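Local coordinates for protein Poly(A) RNA polymerase GLD2 (Rattus norvegicus, PDB 6LBK) that probably adds AMP units from ATP to the 3' ends of selected cytoplasmic mRNAs and a single nucleotide to certain microRNAs, at residues T62-Q66 against F103-S107; K159-V163 against F174-V178; V182-N186 against E330-G334; S220-L224 against K346-I350; L240-P246 against Y275-N279. The protein carries 1 engineered substitution. All coordinates share one frame; numbering follows the deposited sequence.

Overall arrangement
Contacts 1 and 2 both lie in the nucleotidyltransferase palm: contact 1 joins a helix end to a loop near the probable metal-binding aspartates, and contact 2 is part of the central sheet. Contact 3, whose residues 182-186 follow soon after strand 172-178, ties the palm to the PAP-associated region through a buried carboxylate and an aromatic ring. Contacts 4 and 5 belong to the remaining, largely helical part, away from the probable metal site. Contact 4 is the most buried, with aliphatic packing and one lysine bond to a carbonyl. Contact 5 lies near the surface and relies on a proline-tyrosine CH-pi contact and close carbon-oxygen approaches. Backbone bonds thus dominate contacts 1 and 2, while side chains dominate the others.

Contact 1 of 5, residues T62-Q66 against F103-S107; sequences TCQQQ and FGARS
Two backbone hydrogen bonds, Arg106 N to Cys63 O (2.6 Å) and Gln65 N to Gly104 O (3.0 Å), form a single beta bridge in the palm of the nucleotidyltransferase fold, joining the end of helix 51-63 to the loop that leads into strand 110-116. Arg106 N meets the Cys63 carbonyl almost head-on, whereas Gln65 N sits above the Gly104 carbonyl plane, 48° out of it. Beside these bonds, Ala105 CB lies 3.3 Å from Cys63 O, and Gln65 CB rests on Gly104 O. The Arg106 chain lies along residues 63-64, with CG 3.5 Å from Gln64 O; bends at its second and third torsions then carry it beside Gln66, whose amide is turned 29° from the guanidinium plane.

Farther out, Ser108 OG accepts Ala105 N, Arg201 holds Gln64 OE1, and Gln65 NE2 donates to Ser99 O. The Gln65 side chain lies about 9 Å from those of Asp109 and Asp111, which probably bind the catalytic magnesium ions. At the outer end of the contact, Thr62 O faces the edge of the Arg106 guanidinium, 3.6 Å from NE.

Contact 2 of 5, residues K159-V163 against F174-V178; sequences KVPIV and FALNV. Engineered in segment 174-178: Ala175 (natural residue Asp).
Val160 opens the contact by laying CG1 against Asn177 CB at 3.7 Å. That methyl stands opposite the backbone N across the first torsion (chi1 -174°), and the two side chains meet at a slant. Asn177 turns its own amide elsewhere, OD1 accepting Asn180 N just beyond the strand, and so offers mainly its CB to this partner. Pro161 adds its carbonyl O, 3.7 Å from the same Asn177 CB.

Ile162 starts strand 162-167. Its CG2 touches Ala175 CB at 3.8 Å, while its CA approaches Leu176 O in a CA-H...O contact. Ala175 is an engineered residue, aspartate in the natural protein, and its side chain lies about 4 Å from that of Asp111, a probable magnesium ligand. The natural acidic group would stand where nucleotidyltransferases of the polymerase beta superfamily usually carry a third carboxylate. Strands 162-167 and 172-178 form a beta hairpin within the five-stranded palm sheet, and on its other side strand 172-178 bonds to strand 110-116 through Ala175 and Asn177.

Val163 and Leu176 form an antiparallel hydrogen-bonded pair: Val163 N reaches Leu176 O at 2.9 Å in the carbonyl plane, and Leu176 N returns to Val163 O at 2.9 Å, tilted 20° from the plane of the Val163 carbonyl. A further CA-H...O contact from Ala175 flanks Val163 O. The Val163 and Leu176 side chains lie on the same sheet face, where both touch Leu135 of helix 128-144.

Contact 3 of 5, residues V182-N186 against E330-G334; sequences VGIRN and EPFDG
Asn186 ND2 donates to Glu330 OE2 at 2.8 Å, with the acceptor close to the plane of the amide and the amide and carboxylate turned 49° apart. The bond belongs to the tightly packed half of the contact, where the buried Glu330 carboxylate is gripped from several directions. Its OE2 also pairs with Tyr227 OH. A bend at the second torsion of Glu330 (chi2 -74°) brings the carboxylate back to its own loop, where OE1 takes two backbone donors: Phe332 N from above the carboxylate plane at 2.7 Å, and Asp333 N from nearly straight ahead at 3.0 Å. Replacing this glutamate with an alanine would probably deprive the Asn186 amide, Tyr227 OH and both loop N-H groups of their carboxylate partner, and the loop could shift on the helix.

One face of the Phe332 ring receives Arg185 CB, a CH-pi contact 3.8 Å from the ring centroid, while Asn186 CA and CB come to the ring edge, CA lying 3.3 Å from Phe332 CE2. Arg185 then runs away from the loop, its NH2 bonding to Val260 O. Val182 CG2 meets Phe332 CB at 3.9 Å and passes alongside the Glu330 carboxylate.

Toward the more exposed side the fit is looser: Asp333 OD1 stays 4.4 Å from Val182 CG2, and Gly334 is poorly ordered.

The arrangement docks the PAP-associated region on the first turn of palm helix 182-194. Leu189 of that helix also touches Phe332 and Pro331, Tyr227 of helix 226-239 borders Pro331 and Asn186, and Ile184 packs on strand 91-96.

Contact 4 of 5, residues S220-L224 against K346-I350; sequences SRGTL and KFDMI
Lys346 NZ donates to Arg221 O at an unusually short 2.5 Å, tilted 26° from the carbonyl plane. The bond pins the loop before helix 226-239 to the long C-terminal helix 344-363, within the largely helical part of this poly(A) polymerase. Bends at the second and last torsions (chi2 -68°, chi4 62°) curl the lysine chain over the loop, so that CB passes 3.8 Å from Gly222 O before the amine reaches the carbonyl. Glu343 makes a weak, long ion pair with the amine. A methionine in place of the lysine would probably leave Arg221 O without its charged donor and weaken the hold on this end of the loop. Gly222 has a positive phi; a CB there would collide with Lys346 NZ and also press on the carbonyl O of Arg221.

One helical turn farther on, the chemistry becomes aliphatic. Ile350 CD1 sits between Thr223 CG2 at 3.9 Å and Leu224 CG at 3.8 Å, the side chains slanting across one another. Thr223 OG1 is engaged by Asp218 N, and the Leu224 backbone is bonded to that of Ile216. On the other branch, Ile350 CG2 lies 3.7 Å from Leu224 CD1.

Contact 5 of 5, residues L240-P246 against Y275-N279; sequences LPEPILP and YLSKN
Tyr275 swings its ring opposite its own backbone N (chi1 -165°), which lays one face of the ring over Pro246, and Asn279 takes a similar first torsion (chi1 177°) that sets its amide against Ile244. The tyrosine-proline pair is a CH-pi contact: Pro246 CD sits 3.4 Å from the ring centroid, only 7° off the ring normal, and Pro246 CG adds a contact to Tyr275 CD1 at 3.5 Å. The proline therefore covers the ring centre. Around the rim, Pro243 O lies at the edge in the plane of the ring, and Ile244 O comes close obliquely, 3.1 Å from Tyr275 CD2.

Farther along, the loops meet through carbon-oxygen contacts. Ser277 CB approaches Pro243 O at 3.0 Å, and Asn279 CB comes to Glu242 O at 3.1 Å. Ile244 CD1 touches Asn279 OD1 at 3.7 Å, an oxygen that accepts Ser281 N. On the exposed flank Glu242 crosses Lys278 at about a right angle; its OE1 lies by Lys278 CB, but Glu242 OE2 and Lys278 NZ stay 5.2 Å apart, so the opposite charges do not pair directly.

Other bonds fix each loop. Ile244 and Leu245 bond to the backbone of Leu237 on helix 226-239, while Tyr275 bonds to that of Leu196. The two irregular segments thus meet near the surface of the helical part of the enzyme, in the loops that follow helix 226-239 and precede helix 283-297, in a loop-to-loop contact centred on a proline CH-pi contact with a tyrosine.

Contact 1 of 5, residues T62-Q66 against F103-S107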
# COMPACT_ATOMS: atom_id res chain seq x y z
N THR A 62 -13.67 9.36 8.63
CA THR A 62 -13.88 10.44 7.67
C THR A 62 -12.97 10.36 6.44
O THR A 62 -13.35 10.86 5.38
CB THR A 62 -13.74 11.81 8.36
OG1 THR A 62 -12.44 11.93 8.96
CG2 THR A 62 -14.82 12.00 9.44
N CYS A 63 -11.82 9.67 6.51
CA CYS A 63 -10.94 9.61 5.35
C CYS A 63 -10.97 8.27 4.61
O CYS A 63 -10.49 8.21 3.48
CB CYS A 63 -9.48 9.92 5.74
SG CYS A 63 -9.20 11.60 6.30
N GLN A 64 -11.50 7.21 5.21
CA GLN A 64 -11.61 5.91 4.56
C GLN A 64 -12.31 6.03 3.21
O GLN A 64 -13.26 6.80 3.05
CB GLN A 64 -12.40 4.99 5.48
CG GLN A 64 -12.80 3.64 4.98
CD GLN A 64 -13.83 3.02 5.91
OE1 GLN A 64 -14.25 1.88 5.72
NE2 GLN A 64 -14.30 3.81 6.87
N GLN A 65 -11.83 5.26 2.23
CA GLN A 65 -12.41 5.29 0.89
C GLN A 65 -13.88 4.84 0.93
O GLN A 65 -14.20 3.75 1.42
CB GLN A 65 -11.60 4.39 -0.05
CG GLN A 65 -12.14 4.34 -1.48
CD GLN A 65 -11.48 3.25 -2.33
OE1 GLN A 65 -10.61 3.52 -3.16
NE2 GLN A 65 -11.88 2.01 -2.10
N GLN A 66 -14.77 5.70 0.44
CA GLN A 66 -16.19 5.41 0.47
C GLN A 66 -16.62 4.62 -0.76
O GLN A 66 -15.99 4.69 -1.83
CB GLN A 66 -17.01 6.70 0.59
CG GLN A 66 -16.82 7.41 1.95
CD GLN A 66 -17.33 8.85 1.95
OE1 GLN A 66 -17.15 9.59 0.99
NE2 GLN A 66 -17.97 9.23 3.06
N PHE A 103 -6.84 -0.64 2.05
CA PHE A 103 -6.17 0.45 2.74
C PHE A 103 -6.29 1.77 1.98
O PHE A 103 -5.36 2.58 1.94
CB PHE A 103 -4.70 0.11 3.00
CG PHE A 103 -4.49 -1.17 3.74
CD1 PHE A 103 -5.01 -1.36 4.99
CD2 PHE A 103 -3.75 -2.19 3.19
CE1 PHE A 103 -4.81 -2.55 5.68
CE2 PHE A 103 -3.54 -3.36 3.86
CZ PHE A 103 -4.07 -3.55 5.11
N GLY A 104 -7.45 1.99 1.35
CA GLY A 104 -7.69 3.21 0.62
C GLY A 104 -8.34 4.31 1.45
O GLY A 104 -9.13 4.06 2.37
N ALA A 105 -7.98 5.55 1.10
CA ALA A 105 -8.58 6.78 1.61
C ALA A 105 -9.31 7.49 0.48
O ALA A 105 -9.02 7.27 -0.70
CB ALA A 105 -7.53 7.73 2.19
N ARG A 106 -10.25 8.35 0.86
CA ARG A 106 -10.99 9.15 -0.12
C ARG A 106 -10.05 9.78 -1.15
O ARG A 106 -10.44 10.00 -2.30
CB ARG A 106 -11.83 10.23 0.58
CG ARG A 106 -13.18 9.69 1.02
CD ARG A 106 -14.37 10.67 0.99
NE ARG A 106 -14.38 11.73 2.01
CZ ARG A 106 -14.28 13.03 1.75
NH1 ARG A 106 -14.16 13.44 0.49
NH2 ARG A 106 -14.32 13.92 2.74
N SER A 107 -8.81 10.04 -0.76
CA SER A 107 -7.80 10.65 -1.61
C SER A 107 -6.92 9.63 -2.32
O SER A 107 -6.04 10.04 -3.08
CB SER A 107 -6.94 11.61 -0.79
OG SER A 107 -6.22 10.93 0.23

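Contact 2 of 5, residues K159-V163 against F174-V178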
# COMPACT_ATOMS: atom_id res chain seq x y z
N LYS A 159 10.90 2.30 -12.41
CA LYS A 159 11.10 0.86 -12.57
C LYS A 159 9.88 0.21 -13.22
O LYS A 159 10.01 -0.59 -14.14
CB LYS A 159 11.39 0.22 -11.21
CG LYS A 159 12.74 0.61 -10.64
CD LYS A 159 12.82 0.22 -9.18
CE LYS A 159 14.09 0.74 -8.54
NZ LYS A 159 13.82 1.05 -7.11
N VAL A 160 8.69 0.58 -12.76
CA VAL A 160 7.46 0.19 -13.42
C VAL A 160 6.98 1.40 -14.22
O VAL A 160 6.45 2.36 -13.64
CB VAL A 160 6.39 -0.27 -12.42
CG1 VAL A 160 5.18 -0.80 -13.16
CG2 VAL A 160 6.97 -1.32 -11.46
N PRO A 161 7.17 1.42 -15.55
CA PRO A 161 6.73 2.58 -16.33
C PRO A 161 5.23 2.73 -16.16
O PRO A 161 4.50 1.75 -16.06
CB PRO A 161 7.12 2.21 -17.77
CG PRO A 161 8.05 1.01 -17.64
CD PRO A 161 7.60 0.31 -16.42
N ILE A 162 4.78 3.98 -16.10
CA ILE A 162 3.38 4.25 -15.79
C ILE A 162 2.84 5.30 -16.76
O ILE A 162 3.58 6.13 -17.27
CB ILE A 162 3.26 4.72 -14.31
CG1 ILE A 162 3.24 3.52 -13.39
CG2 ILE A 162 2.03 5.56 -14.06
CD1 ILE A 162 3.54 3.90 -11.99
N VAL A 163 1.54 5.22 -17.03
CA VAL A 163 0.79 6.32 -17.62
C VAL A 163 -0.03 6.92 -16.50
O VAL A 163 -0.86 6.23 -15.89
CB VAL A 163 -0.12 5.87 -18.78
CG1 VAL A 163 -1.15 6.95 -19.07
CG2 VAL A 163 0.68 5.61 -20.04
N PHE A 174 -5.17 8.58 -11.74
CA PHE A 174 -4.94 7.17 -11.99
C PHE A 174 -3.51 6.96 -12.47
O PHE A 174 -2.90 7.84 -13.10
CB PHE A 174 -5.88 6.59 -13.08
CG PHE A 174 -7.26 6.26 -12.59
CD1 PHE A 174 -7.48 5.11 -11.85
CD2 PHE A 174 -8.32 7.08 -12.89
CE1 PHE A 174 -8.76 4.79 -11.41
CE2 PHE A 174 -9.59 6.78 -12.45
CZ PHE A 174 -9.81 5.63 -11.70
N ALA A 175 -3.02 5.76 -12.20
CA ALA A 175 -1.73 5.28 -12.67
C ALA A 175 -1.94 3.90 -13.28
O ALA A 175 -2.38 2.98 -12.60
CB ALA A 175 -0.74 5.21 -11.50
N LEU A 176 -1.63 3.77 -14.56
CA LEU A 176 -1.82 2.53 -15.30
C LEU A 176 -0.46 1.97 -15.67
O LEU A 176 0.39 2.70 -16.19
CB LEU A 176 -2.68 2.77 -16.55
CG LEU A 176 -3.04 1.56 -17.40
CD1 LEU A 176 -4.39 1.78 -18.04
CD2 LEU A 176 -2.00 1.32 -18.48
N ASN A 177 -0.24 0.69 -15.40
CA ASN A 177 0.96 0.01 -15.85
C ASN A 177 0.55 -1.17 -16.72
O ASN A 177 -0.63 -1.53 -16.79
CB ASN A 177 1.84 -0.45 -14.68
CG ASN A 177 1.24 -1.59 -13.90
OD1 ASN A 177 1.14 -2.72 -14.39
ND2 ASN A 177 0.83 -1.30 -12.66
N VAL A 178 1.52 -1.78 -17.38
CA VAL A 178 1.25 -2.90 -18.27
C VAL A 178 1.92 -4.15 -17.74
O VAL A 178 3.15 -4.21 -17.63
CB VAL A 178 1.72 -2.64 -19.71
CG1 VAL A 178 1.35 -3.82 -20.54
CG2 VAL A 178 1.06 -1.41 -20.22

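Contact 3 of 5, residues V182-N186 against E330-G334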
# COMPACT_ATOMS: atom_id res chain seq x y z
N VAL A 182 2.10 -8.96 -10.43
CA VAL A 182 2.27 -9.16 -8.99
C VAL A 182 1.40 -8.20 -8.18
O VAL A 182 0.88 -8.56 -7.11
CB VAL A 182 3.77 -9.05 -8.61
CG1 VAL A 182 4.30 -7.66 -8.85
CG2 VAL A 182 3.97 -9.42 -7.15
N GLY A 183 1.16 -7.00 -8.71
CA GLY A 183 0.30 -6.06 -8.03
C GLY A 183 -1.14 -6.54 -7.90
O GLY A 183 -1.82 -6.19 -6.93
N ILE A 184 -1.62 -7.35 -8.86
CA ILE A 184 -2.91 -8.00 -8.67
C ILE A 184 -2.84 -8.97 -7.49
O ILE A 184 -3.66 -8.90 -6.56
CB ILE A 184 -3.38 -8.70 -9.96
CG1 ILE A 184 -3.65 -7.70 -11.10
CG2 ILE A 184 -4.62 -9.54 -9.68
CD1 ILE A 184 -3.78 -8.33 -12.45
N ARG A 185 -1.81 -9.83 -7.45
CA ARG A 185 -1.73 -10.82 -6.38
C ARG A 185 -1.67 -10.17 -5.00
O ARG A 185 -2.50 -10.44 -4.12
CB ARG A 185 -0.52 -11.74 -6.58
CG ARG A 185 -0.57 -12.47 -7.91
CD ARG A 185 0.17 -13.78 -7.89
NE ARG A 185 -0.10 -14.46 -9.16
CZ ARG A 185 -1.14 -15.25 -9.37
NH1 ARG A 185 -2.01 -15.49 -8.40
NH2 ARG A 185 -1.32 -15.80 -10.56
N ASN A 186 -0.75 -9.23 -4.81
CA ASN A 186 -0.63 -8.71 -3.46
C ASN A 186 -1.82 -7.83 -3.09
O ASN A 186 -2.14 -7.76 -1.90
CB ASN A 186 0.70 -7.97 -3.26
CG ASN A 186 0.91 -6.84 -4.23
OD1 ASN A 186 -0.02 -6.09 -4.56
ND2 ASN A 186 2.15 -6.68 -4.70
N GLU A 330 9.29 -8.10 -0.78
CA GLU A 330 8.01 -8.31 -1.42
C GLU A 330 7.57 -9.74 -1.12
O GLU A 330 8.41 -10.65 -1.12
CB GLU A 330 8.12 -8.05 -2.93
CG GLU A 330 6.93 -7.39 -3.63
CD GLU A 330 5.69 -8.30 -3.83
OE1 GLU A 330 5.86 -9.52 -4.00
OE2 GLU A 330 4.54 -7.77 -3.82
N PRO A 331 6.30 -9.97 -0.74
CA PRO A 331 5.90 -11.34 -0.34
C PRO A 331 5.76 -12.34 -1.49
O PRO A 331 5.90 -13.54 -1.24
CB PRO A 331 4.57 -11.12 0.39
CG PRO A 331 4.09 -9.80 -0.03
CD PRO A 331 5.27 -8.97 -0.45
N PHE A 332 5.52 -11.90 -2.73
CA PHE A 332 5.38 -12.85 -3.83
C PHE A 332 6.67 -13.02 -4.63
O PHE A 332 7.06 -14.15 -4.91
CB PHE A 332 4.21 -12.46 -4.76
CG PHE A 332 2.82 -12.63 -4.13
CD1 PHE A 332 2.28 -13.90 -3.94
CD2 PHE A 332 2.07 -11.54 -3.74
CE1 PHE A 332 1.02 -14.06 -3.38
CE2 PHE A 332 0.82 -11.70 -3.16
CZ PHE A 332 0.30 -12.96 -2.99
N ASP A 333 7.35 -11.94 -5.00
CA ASP A 333 8.71 -12.04 -5.54
C ASP A 333 9.74 -11.53 -4.54
O ASP A 333 9.41 -10.95 -3.50
CB ASP A 333 8.82 -11.27 -6.85
CG ASP A 333 8.47 -9.82 -6.71
OD1 ASP A 333 8.12 -9.43 -5.59
OD2 ASP A 333 8.49 -9.07 -7.71
N GLY A 334 11.01 -11.78 -4.83
CA GLY A 334 12.04 -11.42 -3.88
C GLY A 334 12.77 -10.13 -4.20
O GLY A 334 13.82 -10.17 -4.86

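Contact 4 of 5, residues S220-L224 against K346-I350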
# COMPACT_ATOMS: atom_id res chain seq x y z
N SER A 220 8.91 8.29 -5.17
CA SER A 220 9.46 9.08 -6.28
C SER A 220 10.36 10.19 -5.78
O SER A 220 11.23 10.66 -6.53
CB SER A 220 8.34 9.69 -7.13
OG SER A 220 7.71 10.75 -6.44
N ARG A 221 10.17 10.63 -4.54
CA ARG A 221 10.97 11.69 -3.94
C ARG A 221 12.04 11.15 -2.99
O ARG A 221 12.62 11.93 -2.23
CB ARG A 221 10.06 12.68 -3.21
CG ARG A 221 9.13 13.41 -4.17
CD ARG A 221 8.62 14.71 -3.60
NE ARG A 221 9.74 15.49 -3.10
CZ ARG A 221 10.57 16.18 -3.89
NH1 ARG A 221 11.58 16.86 -3.36
NH2 ARG A 221 10.40 16.17 -5.21
N GLY A 222 12.29 9.84 -2.99
CA GLY A 222 13.37 9.25 -2.22
C GLY A 222 13.00 8.56 -0.91
O GLY A 222 13.89 7.95 -0.30
N THR A 223 11.74 8.60 -0.47
CA THR A 223 11.30 8.11 0.83
C THR A 223 10.47 6.81 0.71
O THR A 223 10.64 6.06 -0.26
CB THR A 223 10.55 9.23 1.55
OG1 THR A 223 9.50 9.76 0.70
CG2 THR A 223 11.51 10.35 1.98
N LEU A 224 9.60 6.55 1.70
CA LEU A 224 8.96 5.23 1.82
C LEU A 224 7.71 5.10 0.95
O LEU A 224 6.78 5.90 1.07
CB LEU A 224 8.56 4.97 3.26
CG LEU A 224 9.63 4.84 4.31
CD1 LEU A 224 8.95 4.93 5.63
CD2 LEU A 224 10.30 3.49 4.11
N LYS A 346 17.87 11.26 3.15
CA LYS A 346 16.47 10.80 3.21
C LYS A 346 16.28 9.69 4.25
O LYS A 346 15.29 9.70 4.99
CB LYS A 346 16.02 10.32 1.82
CG LYS A 346 16.04 11.40 0.74
CD LYS A 346 14.99 12.46 0.99
CE LYS A 346 15.03 13.54 -0.09
NZ LYS A 346 14.75 13.00 -1.45
N PHE A 347 17.20 8.72 4.28
CA PHE A 347 17.17 7.67 5.30
C PHE A 347 17.12 8.26 6.70
O PHE A 347 16.31 7.84 7.55
CB PHE A 347 18.40 6.77 5.10
CG PHE A 347 18.51 5.63 6.09
CD1 PHE A 347 17.38 4.97 6.55
CD2 PHE A 347 19.76 5.19 6.50
CE1 PHE A 347 17.50 3.92 7.44
CE2 PHE A 347 19.88 4.13 7.38
CZ PHE A 347 18.77 3.50 7.85
N ASP A 348 17.97 9.26 6.95
CA ASP A 348 17.96 9.95 8.23
C ASP A 348 16.64 10.67 8.45
O ASP A 348 16.12 10.70 9.56
CB ASP A 348 19.11 10.96 8.31
CG ASP A 348 20.47 10.28 8.32
OD1 ASP A 348 20.50 9.06 8.59
OD2 ASP A 348 21.50 10.96 8.07
N MET A 349 16.08 11.27 7.40
CA MET A 349 14.79 11.92 7.56
C MET A 349 13.76 10.94 8.12
O MET A 349 13.05 11.25 9.08
CB MET A 349 14.35 12.52 6.22
CG MET A 349 13.18 13.49 6.32
SD MET A 349 12.46 13.99 4.74
CE MET A 349 13.92 14.47 3.82
N ILE A 350 13.74 9.73 7.57
CA ILE A 350 12.84 8.69 8.09
C ILE A 350 13.16 8.39 9.56
O ILE A 350 12.26 8.39 10.42
CB ILE A 350 12.92 7.41 7.24
CG1 ILE A 350 13.01 7.71 5.73
CG2 ILE A 350 11.73 6.51 7.50
CD1 ILE A 350 11.71 7.99 5.06

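Contact 5 of 5, residues L240-P246 against Y275-N279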
# COMPACT_ATOMS: atom_id res chain seq x y z
N LEU A 240 4.34 -8.86 17.31
CA LEU A 240 4.04 -8.52 18.69
C LEU A 240 4.12 -9.77 19.55
O LEU A 240 3.94 -10.89 19.06
CB LEU A 240 2.67 -7.87 18.83
CG LEU A 240 2.57 -6.40 18.34
CD1 LEU A 240 1.12 -5.84 18.34
CD2 LEU A 240 3.50 -5.51 19.15
N PRO A 241 4.47 -9.61 20.84
CA PRO A 241 4.51 -10.77 21.76
C PRO A 241 3.29 -11.68 21.70
O PRO A 241 3.44 -12.90 21.64
CB PRO A 241 4.63 -10.08 23.13
CG PRO A 241 5.36 -8.82 22.83
CD PRO A 241 4.84 -8.35 21.52
N GLU A 242 2.09 -11.11 21.71
CA GLU A 242 0.86 -11.84 21.44
C GLU A 242 0.33 -11.30 20.12
O GLU A 242 -0.39 -10.29 20.11
CB GLU A 242 -0.15 -11.66 22.57
CG GLU A 242 0.34 -12.21 23.92
CD GLU A 242 -0.78 -12.53 24.90
OE1 GLU A 242 -1.87 -11.94 24.75
OE2 GLU A 242 -0.59 -13.40 25.78
N PRO A 243 0.62 -11.94 19.00
CA PRO A 243 0.54 -11.24 17.70
C PRO A 243 -0.89 -10.95 17.28
O PRO A 243 -1.82 -11.70 17.58
CB PRO A 243 1.22 -12.22 16.74
CG PRO A 243 1.00 -13.56 17.37
CD PRO A 243 0.94 -13.38 18.84
N ILE A 244 -1.04 -9.83 16.57
CA ILE A 244 -2.32 -9.41 16.01
C ILE A 244 -2.58 -9.95 14.60
O ILE A 244 -3.75 -10.09 14.20
CB ILE A 244 -2.38 -7.86 16.02
CG1 ILE A 244 -2.63 -7.31 17.41
CG2 ILE A 244 -3.38 -7.29 15.02
CD1 ILE A 244 -2.61 -5.81 17.44
N LEU A 245 -1.54 -10.34 13.86
CA LEU A 245 -1.74 -10.91 12.53
C LEU A 245 -0.82 -12.11 12.37
O LEU A 245 0.35 -12.08 12.80
CB LEU A 245 -1.49 -9.89 11.39
CG LEU A 245 -2.55 -8.79 11.18
CD1 LEU A 245 -2.21 -7.88 10.00
CD2 LEU A 245 -3.99 -9.36 11.06
N PRO A 246 -1.31 -13.20 11.76
CA PRO A 246 -0.45 -14.34 11.49
C PRO A 246 0.24 -14.14 10.17
O PRO A 246 0.33 -13.00 9.69
CB PRO A 246 -1.44 -15.50 11.43
CG PRO A 246 -2.65 -14.88 10.82
CD PRO A 246 -2.70 -13.45 11.33
N TYR A 275 -9.14 -13.44 12.10
CA TYR A 275 -8.11 -13.76 13.07
C TYR A 275 -8.51 -13.20 14.43
O TYR A 275 -8.77 -12.00 14.56
CB TYR A 275 -6.75 -13.21 12.65
CG TYR A 275 -5.58 -13.79 13.42
CD1 TYR A 275 -5.20 -15.11 13.24
CD2 TYR A 275 -4.85 -13.01 14.31
CE1 TYR A 275 -4.13 -15.66 13.93
CE2 TYR A 275 -3.77 -13.54 15.02
CZ TYR A 275 -3.41 -14.87 14.82
OH TYR A 275 -2.35 -15.43 15.51
N LEU A 276 -8.58 -14.07 15.43
CA LEU A 276 -8.77 -13.67 16.81
C LEU A 276 -7.42 -13.78 17.52
O LEU A 276 -6.84 -14.87 17.58
CB LEU A 276 -9.83 -14.54 17.48
CG LEU A 276 -11.18 -14.53 16.77
CD1 LEU A 276 -12.18 -15.50 17.42
CD2 LEU A 276 -11.75 -13.11 16.71
N SER A 277 -6.92 -12.66 18.03
CA SER A 277 -5.62 -12.60 18.66
C SER A 277 -5.78 -12.30 20.15
O SER A 277 -6.81 -11.79 20.59
CB SER A 277 -4.74 -11.54 18.00
OG SER A 277 -5.22 -10.24 18.27
N LYS A 278 -4.76 -12.68 20.94
CA LYS A 278 -4.83 -12.44 22.37
C LYS A 278 -4.52 -10.99 22.75
O LYS A 278 -4.88 -10.57 23.86
CB LYS A 278 -3.87 -13.38 23.12
CG LYS A 278 -4.08 -14.87 22.89
CD LYS A 278 -3.11 -15.70 23.73
CE LYS A 278 -3.22 -17.19 23.40
NZ LYS A 278 -2.31 -18.03 24.24
N ASN A 279 -3.87 -10.23 21.87
CA ASN A 279 -3.42 -8.87 22.21
C ASN A 279 -4.61 -7.92 22.39
O ASN A 279 -5.40 -7.75 21.46
CB ASN A 279 -2.50 -8.32 21.13
CG ASN A 279 -2.08 -6.90 21.41
OD1 ASN A 279 -2.81 -5.97 21.12
ND2 ASN A 279 -0.88 -6.73 21.97